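Local coordinates for protein MarR family transcriptional regulator (Staphylococcus epidermidis, PDB 5HLI) that probably binds DNA as a dimeric winged-helix transcription factor of the MarR family and senses oxidants through disulfide formation, at residues Y20-S23 / R24-Q28; T132-V135 / F136-E140; Y30-K33 / L34-G38; E140-L143 / K144-E148; S42-L45 / V46-L50. The protein carries 1 engineered substitution. All blocks are in the same frame, centred on the assembly; numbering follows the deposited sequence. Where two conformers were deposited one is given.

Interaction 1: residues Y20-S23 / R24-Q28; sequences YNVS and RLFAQ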
# COMPACT_ATOMS: atom_id res chain seq x y z
N TYR A 20 -4.49 -4.87 -3.30
CA TYR A 20 -4.30 -3.61 -2.58
C TYR A 20 -4.53 -3.81 -1.09
O TYR A 20 -3.74 -3.34 -0.26
CB TYR A 20 -5.25 -2.55 -3.14
CG TYR A 20 -5.06 -1.17 -2.55
CD1 TYR A 20 -3.84 -0.78 -2.01
CD2 TYR A 20 -6.10 -0.24 -2.56
CE1 TYR A 20 -3.67 0.48 -1.48
CE2 TYR A 20 -5.93 1.02 -2.03
CZ TYR A 20 -4.71 1.38 -1.49
OH TYR A 20 -4.54 2.64 -0.97
N ASN A 21 -5.61 -4.51 -0.73
CA ASN A 21 -5.95 -4.66 0.68
C ASN A 21 -4.86 -5.43 1.44
O ASN A 21 -4.57 -5.11 2.60
CB ASN A 21 -7.30 -5.36 0.82
CG ASN A 21 -8.46 -4.40 0.70
OD1 ASN A 21 -8.28 -3.21 0.44
ND2 ASN A 21 -9.67 -4.91 0.89
N VAL A 22 -4.25 -6.42 0.80
CA VAL A 22 -3.17 -7.14 1.48
C VAL A 22 -1.88 -6.32 1.47
O VAL A 22 -1.10 -6.38 2.43
CB VAL A 22 -2.96 -8.53 0.86
CG1 VAL A 22 -2.50 -8.44 -0.58
CG2 VAL A 22 -1.96 -9.34 1.68
N SER A 23 -1.65 -5.52 0.43
CA SER A 23 -0.47 -4.65 0.42
C SER A 23 -0.54 -3.62 1.54
O SER A 23 0.49 -3.24 2.10
CB SER A 23 -0.31 -3.97 -0.94
OG SER A 23 -1.25 -2.92 -1.09
N ARG A 24 -1.75 -3.15 1.88
CA ARG A 24 -1.89 -2.23 3.00
C ARG A 24 -1.58 -2.90 4.33
O ARG A 24 -1.12 -2.24 5.26
CB ARG A 24 -3.30 -1.63 3.02
CG ARG A 24 -3.64 -0.81 1.79
CD ARG A 24 -4.83 0.10 2.02
NE ARG A 24 -6.07 -0.64 2.25
CZ ARG A 24 -7.26 -0.07 2.40
NH1 ARG A 24 -7.37 1.26 2.34
NH2 ARG A 24 -8.34 -0.81 2.60
N LEU A 25 -1.81 -4.22 4.43
CA LEU A 25 -1.45 -4.93 5.65
C LEU A 25 0.06 -5.11 5.75
O LEU A 25 0.64 -5.00 6.85
CB LEU A 25 -2.16 -6.27 5.71
CG LEU A 25 -3.69 -6.21 5.79
CD1 LEU A 25 -4.28 -7.60 5.78
CD2 LEU A 25 -4.12 -5.45 7.04
N PHE A 26 0.72 -5.39 4.63
CA PHE A 26 2.18 -5.39 4.62
C PHE A 26 2.73 -4.02 4.98
O PHE A 26 3.71 -3.91 5.72
CB PHE A 26 2.70 -5.82 3.25
CG PHE A 26 2.67 -7.30 3.01
CD1 PHE A 26 3.49 -8.15 3.74
CD2 PHE A 26 1.82 -7.84 2.06
CE1 PHE A 26 3.46 -9.52 3.52
CE2 PHE A 26 1.79 -9.21 1.83
CZ PHE A 26 2.61 -10.05 2.57
N ALA A 27 2.10 -2.95 4.47
CA ALA A 27 2.54 -1.60 4.79
C ALA A 27 2.40 -1.30 6.28
O ALA A 27 3.30 -0.71 6.89
CB ALA A 27 1.76 -0.58 3.96
N GLN A 28 1.27 -1.69 6.87
CA GLN A 28 1.08 -1.48 8.31
C GLN A 28 2.09 -2.29 9.12
O GLN A 28 2.50 -1.85 10.20
CB GLN A 28 -0.34 -1.85 8.72
CG GLN A 28 -1.41 -0.91 8.17
CD GLN A 28 -2.80 -1.52 8.20
OE1 GLN A 28 -3.11 -2.35 9.05
NE2 GLN A 28 -3.64 -1.11 7.26

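Interaction 2: residues T132-V135 / F136-E140; sequences TKYV and FEELE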
# COMPACT_ATOMS: atom_id res chain seq x y z
N THR A 132 2.54 -15.27 -5.46
CA THR A 132 2.33 -13.99 -4.79
C THR A 132 3.42 -13.00 -5.18
O THR A 132 3.14 -11.83 -5.48
CB THR A 132 2.31 -14.19 -3.27
OG1 THR A 132 1.34 -15.20 -2.94
CG2 THR A 132 1.94 -12.89 -2.57
N LYS A 133 4.68 -13.45 -5.17
CA LYS A 133 5.77 -12.61 -5.65
C LYS A 133 5.53 -12.16 -7.09
O LYS A 133 5.75 -10.99 -7.43
CB LYS A 133 7.10 -13.37 -5.55
CG LYS A 133 8.29 -12.63 -6.13
CD LYS A 133 9.40 -13.61 -6.49
CE LYS A 133 10.65 -12.88 -6.99
NZ LYS A 133 11.25 -12.04 -5.92
N TYR A 134 5.06 -13.07 -7.95
CA TYR A 134 4.86 -12.74 -9.36
C TYR A 134 3.77 -11.69 -9.54
O TYR A 134 3.91 -10.79 -10.37
CB TYR A 134 4.52 -14.00 -10.15
CG TYR A 134 4.15 -13.76 -11.59
CD1 TYR A 134 5.05 -13.18 -12.47
CD2 TYR A 134 2.90 -14.12 -12.08
CE1 TYR A 134 4.72 -12.95 -13.79
CE2 TYR A 134 2.55 -13.90 -13.39
CZ TYR A 134 3.47 -13.32 -14.25
OH TYR A 134 3.13 -13.10 -15.56
N VAL A 135 2.69 -11.78 -8.76
CA VAL A 135 1.60 -10.81 -8.89
C VAL A 135 2.08 -9.42 -8.47
O VAL A 135 1.81 -8.43 -9.15
CB VAL A 135 0.38 -11.26 -8.07
CG1 VAL A 135 -0.65 -10.15 -8.00
CG2 VAL A 135 -0.23 -12.52 -8.68
N PHE A 136 2.80 -9.34 -7.35
CA PHE A 136 3.25 -8.04 -6.87
C PHE A 136 4.38 -7.47 -7.71
O PHE A 136 4.54 -6.25 -7.79
CB PHE A 136 3.67 -8.14 -5.40
CG PHE A 136 2.51 -8.15 -4.44
CD1 PHE A 136 1.71 -7.03 -4.30
CD2 PHE A 136 2.22 -9.27 -3.69
CE1 PHE A 136 0.64 -7.03 -3.43
CE2 PHE A 136 1.15 -9.27 -2.81
CZ PHE A 136 0.36 -8.15 -2.68
N GLU A 137 5.17 -8.34 -8.36
CA GLU A 137 6.19 -7.84 -9.27
C GLU A 137 5.56 -7.19 -10.50
O GLU A 137 6.04 -6.15 -10.97
CB GLU A 137 7.13 -8.98 -9.70
CG GLU A 137 8.14 -9.40 -8.66
CD GLU A 137 9.14 -10.40 -9.21
OE1 GLU A 137 10.27 -9.99 -9.55
OE2 GLU A 137 8.80 -11.60 -9.31
N GLU A 138 4.49 -7.79 -11.03
CA GLU A 138 3.84 -7.22 -12.20
C GLU A 138 3.01 -5.99 -11.86
O GLU A 138 2.89 -5.08 -12.68
CB GLU A 138 2.97 -8.28 -12.89
CG GLU A 138 3.75 -9.49 -13.36
CD GLU A 138 4.58 -9.20 -14.60
OE1 GLU A 138 5.72 -9.69 -14.68
OE2 GLU A 138 4.08 -8.48 -15.50
N LEU A 139 2.44 -5.94 -10.65
CA LEU A 139 1.75 -4.73 -10.22
C LEU A 139 2.73 -3.57 -10.08
O LEU A 139 2.40 -2.43 -10.45
CB LEU A 139 1.01 -4.98 -8.91
CG LEU A 139 -0.25 -5.84 -9.04
CD1 LEU A 139 -0.82 -6.19 -7.68
CD2 LEU A 139 -1.30 -5.13 -9.90
N GLU A 140 3.93 -3.83 -9.55
CA GLU A 140 4.95 -2.79 -9.49
C GLU A 140 5.22 -2.18 -10.86
O GLU A 140 5.31 -0.96 -11.01
CB GLU A 140 6.25 -3.35 -8.90
CG GLU A 140 6.30 -3.39 -7.38
CD GLU A 140 7.70 -3.61 -6.85
OE1 GLU A 140 8.10 -4.79 -6.66
OE2 GLU A 140 8.42 -2.62 -6.63

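Interaction 3: residues Y30-K33 / L34-G38; sequences YEKK and LKQFG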
# COMPACT_ATOMS: atom_id res chain seq x y z
N TYR A 30 5.22 -2.97 8.08
CA TYR A 30 6.45 -2.20 7.95
C TYR A 30 6.45 -1.00 8.89
O TYR A 30 7.42 -0.76 9.61
CB TYR A 30 6.65 -1.75 6.50
CG TYR A 30 7.49 -2.68 5.66
CD1 TYR A 30 8.88 -2.61 5.71
CD2 TYR A 30 6.91 -3.60 4.80
CE1 TYR A 30 9.66 -3.45 4.93
CE2 TYR A 30 7.68 -4.45 4.03
CZ TYR A 30 9.05 -4.37 4.10
OH TYR A 30 9.83 -5.21 3.32
N GLU A 31 5.36 -0.24 8.88
CA GLU A 31 5.30 0.96 9.71
C GLU A 31 5.44 0.62 11.19
O GLU A 31 6.09 1.36 11.94
CB GLU A 31 3.99 1.71 9.43
CG GLU A 31 3.97 2.37 8.05
CD GLU A 31 2.58 2.40 7.43
OE1 GLU A 31 2.48 2.72 6.22
OE2 GLU A 31 1.60 2.11 8.13
N LYS A 32 4.85 -0.50 11.62
CA LYS A 32 5.00 -0.93 13.01
C LYS A 32 6.45 -1.27 13.32
O LYS A 32 6.99 -0.85 14.35
CB LYS A 32 4.09 -2.12 13.27
CG LYS A 32 4.23 -2.74 14.65
CD LYS A 32 3.26 -3.91 14.82
CE LYS A 32 3.47 -4.62 16.15
NZ LYS A 32 3.29 -3.71 17.31
N LYS A 33 7.10 -2.03 12.44
CA LYS A 33 8.48 -2.44 12.68
C LYS A 33 9.43 -1.25 12.63
O LYS A 33 10.30 -1.10 13.49
CB LYS A 33 8.89 -3.51 11.68
CG LYS A 33 8.25 -4.86 11.94
CD LYS A 33 8.55 -5.30 13.36
CE LYS A 33 7.89 -6.62 13.71
NZ LYS A 33 8.23 -7.04 15.09
N LEU A 34 9.28 -0.39 11.61
CA LEU A 34 10.15 0.77 11.50
C LEU A 34 10.01 1.69 12.71
O LEU A 34 10.99 2.28 13.17
CB LEU A 34 9.84 1.53 10.21
CG LEU A 34 10.11 0.79 8.90
CD1 LEU A 34 9.66 1.62 7.70
CD2 LEU A 34 11.58 0.42 8.77
N LYS A 35 8.79 1.82 13.24
CA LYS A 35 8.59 2.61 14.45
C LYS A 35 9.34 2.03 15.64
O LYS A 35 9.84 2.78 16.48
CB LYS A 35 7.10 2.73 14.77
CG LYS A 35 6.80 3.45 16.07
CD LYS A 35 5.32 3.71 16.25
CE LYS A 35 5.01 4.24 17.64
NZ LYS A 35 5.88 5.40 18.00
N GLN A 36 9.44 0.70 15.72
CA GLN A 36 10.16 0.08 16.83
C GLN A 36 11.65 0.42 16.78
O GLN A 36 12.30 0.48 17.83
CB GLN A 36 9.96 -1.43 16.82
CG GLN A 36 8.56 -1.86 17.25
CD GLN A 36 8.33 -3.35 17.11
OE1 GLN A 36 9.16 -4.07 16.56
NE2 GLN A 36 7.19 -3.83 17.60
N PHE A 37 12.20 0.64 15.59
CA PHE A 37 13.57 1.11 15.45
C PHE A 37 13.68 2.63 15.52
O PHE A 37 14.79 3.16 15.47
CB PHE A 37 14.18 0.60 14.14
CG PHE A 37 14.54 -0.86 14.17
CD1 PHE A 37 15.73 -1.28 14.74
CD2 PHE A 37 13.68 -1.81 13.65
CE1 PHE A 37 16.06 -2.63 14.78
CE2 PHE A 37 14.00 -3.16 13.69
CZ PHE A 37 15.20 -3.57 14.25
N GLY A 38 12.56 3.34 15.63
CA GLY A 38 12.59 4.78 15.70
C GLY A 38 12.86 5.49 14.39
O GLY A 38 13.27 6.65 14.40
O HOH W 1 11.16 -3.94 15.12

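Interaction 4: residues E140-L143 / K144-E148; sequences EQTL and KHLIE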
# COMPACT_ATOMS: atom_id res chain seq x y z
N GLU A 140 3.93 -3.83 -9.55
CA GLU A 140 4.95 -2.79 -9.49
C GLU A 140 5.22 -2.18 -10.86
O GLU A 140 5.31 -0.96 -11.01
CB GLU A 140 6.25 -3.35 -8.90
CG GLU A 140 6.30 -3.39 -7.38
CD GLU A 140 7.70 -3.61 -6.85
OE1 GLU A 140 8.10 -4.79 -6.66
OE2 GLU A 140 8.42 -2.62 -6.63
N GLN A 141 5.32 -3.04 -11.87
CA GLN A 141 5.61 -2.60 -13.23
C GLN A 141 4.42 -1.94 -13.91
O GLN A 141 4.57 -0.92 -14.58
CB GLN A 141 6.11 -3.78 -14.07
CG GLN A 141 7.60 -4.03 -13.97
CD GLN A 141 8.12 -4.91 -15.09
OE1 GLN A 141 7.39 -5.26 -16.01
NE2 GLN A 141 9.40 -5.26 -15.03
N THR A 142 3.24 -2.52 -13.74
CA THR A 142 2.04 -2.02 -14.41
C THR A 142 1.58 -0.70 -13.80
O THR A 142 1.33 0.27 -14.52
CB THR A 142 0.92 -3.05 -14.34
OG1 THR A 142 1.31 -4.24 -15.05
CG2 THR A 142 -0.36 -2.50 -14.96
N LEU A 143 1.48 -0.64 -12.47
CA LEU A 143 0.99 0.57 -11.82
C LEU A 143 1.91 1.76 -12.09
O LEU A 143 1.44 2.88 -12.31
CB LEU A 143 0.83 0.34 -10.32
CG LEU A 143 -0.21 -0.72 -9.94
CD1 LEU A 143 -0.19 -0.99 -8.44
CD2 LEU A 143 -1.60 -0.31 -10.40
N LYS A 144 3.22 1.52 -12.08
CA LYS A 144 4.17 2.59 -12.41
C LYS A 144 3.89 3.14 -13.80
O LYS A 144 3.81 4.36 -13.99
CB LYS A 144 5.60 2.06 -12.31
CG LYS A 144 6.64 2.96 -12.96
CD LYS A 144 8.02 2.31 -12.94
CE LYS A 144 9.02 3.09 -13.78
NZ LYS A 144 9.16 4.50 -13.33
N HIS A 145 3.74 2.26 -14.79
CA HIS A 145 3.51 2.70 -16.16
C HIS A 145 2.21 3.49 -16.29
O HIS A 145 2.13 4.46 -17.05
CB HIS A 145 3.49 1.50 -17.10
CG HIS A 145 3.35 1.86 -18.55
ND1 HIS A 145 4.39 2.36 -19.30
CD2 HIS A 145 2.29 1.79 -19.39
CE1 HIS A 145 3.98 2.58 -20.53
NE2 HIS A 145 2.71 2.24 -20.61
N LEU A 146 1.17 3.09 -15.55
CA LEU A 146 -0.11 3.78 -15.63
C LEU A 146 -0.07 5.12 -14.91
O LEU A 146 -0.68 6.10 -15.36
CB LEU A 146 -1.22 2.91 -15.06
CG LEU A 146 -1.44 1.58 -15.79
CD1 LEU A 146 -2.45 0.75 -15.03
CD2 LEU A 146 -1.90 1.82 -17.22
N ILE A 147 0.64 5.19 -13.78
CA ILE A 147 0.71 6.42 -13.01
C ILE A 147 1.46 7.50 -13.79
O ILE A 147 1.11 8.69 -13.72
CB ILE A 147 1.37 6.14 -11.64
CG1 ILE A 147 0.40 5.38 -10.74
CG2 ILE A 147 1.82 7.44 -10.98
CD1 ILE A 147 1.04 4.82 -9.49
N GLU A 148 2.49 7.11 -14.54
CA GLU A 148 3.32 8.08 -15.23
C GLU A 148 2.69 8.61 -16.52
O GLU A 148 3.25 9.52 -17.13
CB GLU A 148 4.69 7.47 -15.52
CG GLU A 148 5.45 7.10 -14.25
CD GLU A 148 6.94 6.94 -14.47
OE1 GLU A 148 7.35 5.95 -15.11
OE2 GLU A 148 7.71 7.81 -14.00

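Interaction 5: residues S42-L45 / V46-L50; sequences SQYL and VLLTL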
# COMPACT_ATOMS: atom_id res chain seq x y z
N SER A 42 11.23 7.01 4.92
CA SER A 42 12.25 7.72 4.17
C SER A 42 13.64 7.49 4.75
O SER A 42 14.62 7.36 4.01
CB SER A 42 11.93 9.21 4.12
OG SER A 42 10.76 9.46 3.36
N GLN A 43 13.75 7.44 6.09
CA GLN A 43 15.03 7.09 6.71
C GLN A 43 15.43 5.66 6.35
O GLN A 43 16.60 5.38 6.11
CB GLN A 43 14.95 7.25 8.22
CG GLN A 43 14.68 8.67 8.70
CD GLN A 43 14.53 8.76 10.20
OE1 GLN A 43 14.96 7.87 10.93
NE2 GLN A 43 13.90 9.83 10.68
N TYR A 44 14.45 4.75 6.32
CA TYR A 44 14.69 3.37 5.92
C TYR A 44 15.28 3.29 4.52
O TYR A 44 16.17 2.48 4.25
CB TYR A 44 13.38 2.59 6.02
CG TYR A 44 13.46 1.10 5.77
CD1 TYR A 44 14.47 0.32 6.32
CD2 TYR A 44 12.50 0.47 5.00
CE1 TYR A 44 14.52 -1.05 6.10
CE2 TYR A 44 12.54 -0.89 4.77
CZ TYR A 44 13.55 -1.64 5.32
OH TYR A 44 13.58 -3.00 5.09
N LEU A 45 14.79 4.14 3.61
CA LEU A 45 15.34 4.16 2.25
C LEU A 45 16.81 4.56 2.26
O LEU A 45 17.62 3.99 1.52
CB LEU A 45 14.54 5.11 1.37
CG LEU A 45 13.10 4.71 1.01
CD1 LEU A 45 12.49 5.76 0.09
CD2 LEU A 45 13.07 3.34 0.36
N VAL A 46 17.18 5.54 3.09
CA VAL A 46 18.57 5.96 3.18
C VAL A 46 19.43 4.84 3.75
O VAL A 46 20.54 4.58 3.26
CB VAL A 46 18.69 7.25 4.03
CG1 VAL A 46 20.15 7.58 4.32
CG2 VAL A 46 18.00 8.42 3.33
N LEU A 47 18.95 4.17 4.79
CA LEU A 47 19.69 3.06 5.37
C LEU A 47 19.87 1.93 4.36
O LEU A 47 20.92 1.29 4.31
CB LEU A 47 18.99 2.56 6.63
CG LEU A 47 18.95 3.54 7.81
CD1 LEU A 47 18.03 3.02 8.91
CD2 LEU A 47 20.35 3.80 8.35
N LEU A 48 18.85 1.69 3.53
CA LEU A 48 18.91 0.59 2.58
C LEU A 48 20.00 0.82 1.54
O LEU A 48 20.71 -0.13 1.16
CB LEU A 48 17.55 0.41 1.90
CG LEU A 48 16.50 -0.30 2.76
CD1 LEU A 48 15.13 -0.25 2.11
CD2 LEU A 48 16.92 -1.74 3.05
N THR A 49 20.17 2.05 1.06
CA THR A 49 21.24 2.29 0.09
C THR A 49 22.61 2.29 0.78
O THR A 49 23.60 1.83 0.19
CB THR A 49 21.01 3.60 -0.68
OG1 THR A 49 22.01 3.73 -1.70
CG2 THR A 49 21.08 4.82 0.23
N LEU A 50 22.68 2.76 2.02
CA LEU A 50 23.95 2.71 2.75
C LEU A 50 24.36 1.27 3.02
O LEU A 50 25.55 0.95 2.99
CB LEU A 50 23.84 3.49 4.06
CG LEU A 50 23.82 5.02 3.93
CD1 LEU A 50 23.52 5.65 5.27
CD2 LEU A 50 25.15 5.52 3.40

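Interaction 1: residues Y20-S23 / R24-Q28
The aliphatic part of Arg24 lies over one face of the ring of Tyr20, a turn earlier. Arg24 CD stands 4.0 Å from the centroid of the Tyr20 ring, a CH-pi contact, while Arg24 CG reaches Tyr20 CE1 at 3.5 Å. Tyr20 presents this face with its CG anti to the backbone N (chi1 -174°). The Arg24 chain bends at chi3 (-66°) and carries the guanidinium out above the same face, its plane inclined at 35° to the ring, where any cation-pi attraction is long and at most weak. The same guanidinium runs alongside the amide of Asn21, the two planes nearly parallel, with Asn21 OD1 3.2 Å from Arg24 NH2. Along the next strip of the helix, Val22 and Phe26 point the same way, and Val22 CG2 meets Phe26 CE2 at 3.8 Å. Two donors grip the carbonyl of Tyr20. Arg24 N makes the regular helical bond to Tyr20 O, and the hydroxyl of Ser23 turns back to donate from OG to Tyr20 O at 2.7 Å, which satisfies this buried side chain within its own helix. All of this belongs to the long helix 2-36, which takes part in the dimer interface of this MarR-type fold. Tyr20 meets the rings of Phe26, Tyr30 and Tyr41 of the second subunit, whereas Val22 and Ser23 pack on Phe136 of helix 126-147 in their own chain.

Interaction 2: residues T132-V135 / F136-E140
The shortest polar bond here joins Glu137 N to Lys133 O at 2.9 Å, one of four successive i to i+4 backbone bonds in the alpha-helix 126-147, the C-terminal helix that packs against the second subunit in this MarR-type dimer. The side chains of the same two residues cross, but as a contact of methylenes with a carboxylate: Lys133 CE approaches Glu137 OE2 at 3.2 Å, whereas Lys133 NZ stays 4.2 Å from Glu137 OE2, beyond a salt bridge. The lysine chain bends at its last torsion (chi4 65°), and its amine donates instead to Gln14 of the second subunit. On the next ridge Glu138 CG sits over a face of the Tyr134 ring, 4.1 Å from its centroid, in a CH-pi contact. The Glu138 chain folds at chi2 (-74°), leaving its carboxylate inclined at 45° to the ring plane. Leu139, which packs on Ala19 of helix 2-36, runs alongside Val135, with Val135 CG1 4.0 Å from Leu139 CD1. Phe136, against which Ser18 of the second subunit packs, is met in its ring plane at one edge by the methyl of Thr132, with Thr132 CG2 3.7 Å from Phe136 CE2.

Interaction 3: residues Y30-K33 / L34-G38
Lys33 and Gln36 send their side chains out alongside each other, and Lys33 NZ donates a weak hydrogen bond of 3.4 Å to Gln36 OE1. The lysine chain turns at chi2 (-55°), which carries its CD within 3.5 Å of Gln36 OE1 as well, so that methylene and amine both border the amide oxygen. A water donates to Gln36 OE1 and, more weakly, to Lys33 O, bridging side chain and backbone. The nitrogen end of the same amide has a cation for a neighbour: Lys32 NZ lies 3.9 Å from Gln36 NE2, where the chains of Lys32 and Gln36 pass at an angle. Leu34, the third main contributor, rests its branch on the preceding turn, with Leu34 CG 3.2 Å from Tyr30 O. That carbonyl also takes the almost linear backbone bond from Leu34 N, at 2.8 Å and 174°.

The segment closes helix 2-36 with a Schellman motif. Gly38 leaves the helix at positive phi, a backbone conformation that suits glycine, and its N bonds back to Lys35 O. The i to i+4 bonds lengthen toward this end, and those from Gln36 N and Phe37 N to Lys33 O are both weak. The carbonyl of Lys33 also lies near the plane of the Phe37 ring, at its edge, with Lys33 O 3.5 Å from Phe37 CD2. Phe37 leans on Gln108 and Val112 of helix 103-117. Tyr30 and Leu34 face Tyr44 of helix 41-52, and Phe17 of the second subunit packs on Tyr30.

Interaction 4: residues E140-L143 / K144-E148
Apolar contact across these turns is made chiefly by Thr142 and Leu146, whose side chains run alongside each other in the same direction. The threonine methyl is the part that touches: Thr142 CG2 lies 3.9 Å from Leu146 CD1. The first torsion of Thr142 (chi1 -63°) sets that methyl anti to the backbone N and leaves the hydroxyl beside it, where OG1 is hydrogen-bonded to Glu138 O a turn earlier. One branched side chain thus serves both the apolar strip and the backbone. Ile147 instead lies against the carbonyl of the previous turn, with Ile147 CG1 3.1 Å from Leu143 O.

Backbone hydrogen bonds follow the i to i+4 pattern of an alpha-helix, here the last turns of the C-terminal helix 126-147, which lies against the second subunit. The bond from Lys144 N to Glu140 O is weak at 3.4 Å, and His145 N lies 3.3 Å from Gln141 O, whereas Leu146 N reaches Thr142 O at 3.0 Å and Ile147 N reaches Leu143 O at 2.9 Å.

Charged groups make the remaining polar contacts. Lys144 NZ forms a salt bridge with Glu148 OE1 at 2.9 Å, meeting the oxygen from above the carboxylate plane, 55° out of it. The lysine chain is extended until it bends at chi4 (59°) to bring its amine to the glutamate. Glu140 turns its carboxylate to the second subunit, where Ser18 and Asn21 of that chain bind its two oxygens. Leu146 and Ile147 pack on Phe29 and Gln28 of the same neighbour.

Interaction 5: residues S42-L45 / V46-L50
Four consecutive i to i+4 backbone bonds define this piece of alpha-helix, the shortest from Leu48 N to Tyr44 O at 2.9 Å. On the same side of the helix, Leu48 covers one face of the Tyr44 ring. Its CD1 methyl sits over the middle of the ring, 3.8 Å from the centroid and only 12° off the normal, a well-centred CH-pi contact. The second methyl reaches farther along the ring, with Leu48 CD2 3.9 Å from Tyr44 CE1, so both branches lie on the tyrosine. With CG anti to the backbone N (chi1 -175°), the Tyr44 side chain stands out from the helix and turns a face to Leu48. Leu45 adds only a marginal touch, its CD2 being 4.5 Å from Leu48 CD1.

Helix 41-52 belongs to the winged helix-turn-helix DNA-binding domain characteristic of MarR-type regulators, and its sides serve different neighbours. Phe17 of the second subunit packs on Tyr44, Leu45 and Leu48, while Leu47 lies against Ile39 and Trp84. Val46 faces Leu65 and Leu79 of helices 58-65 and 69-81. Thr49 rests its CG2 methyl near the previous turn, 3.8 Å from Leu45 O, while its hydroxyl is hydrogen-bonded to Gln56 NE2.

Overall arrangement
The five contacts sample three helices of one subunit, and all reach the second subunit. Interactions 1 and 3 follow each other on helix 2-36, their centres 15 Å apart; interactions 2 and 4 share Glu140 on helix 126-147, with centres 12 Å apart. The two helices meet where Val22 CG1 of interaction 1 lies 3.6 Å from Phe136 CZ of interaction 2. Near its C-terminal end helix 2-36 touches the DNA-binding domain, Leu34 CD2 of interaction 3 lying 3.6 Å from Tyr44 CG of interaction 5. Helix 2-36 thus connects the dimerisation region with the winged-helix domain. The copper ion is held by Gln1 and Ser2, outside all five contacts.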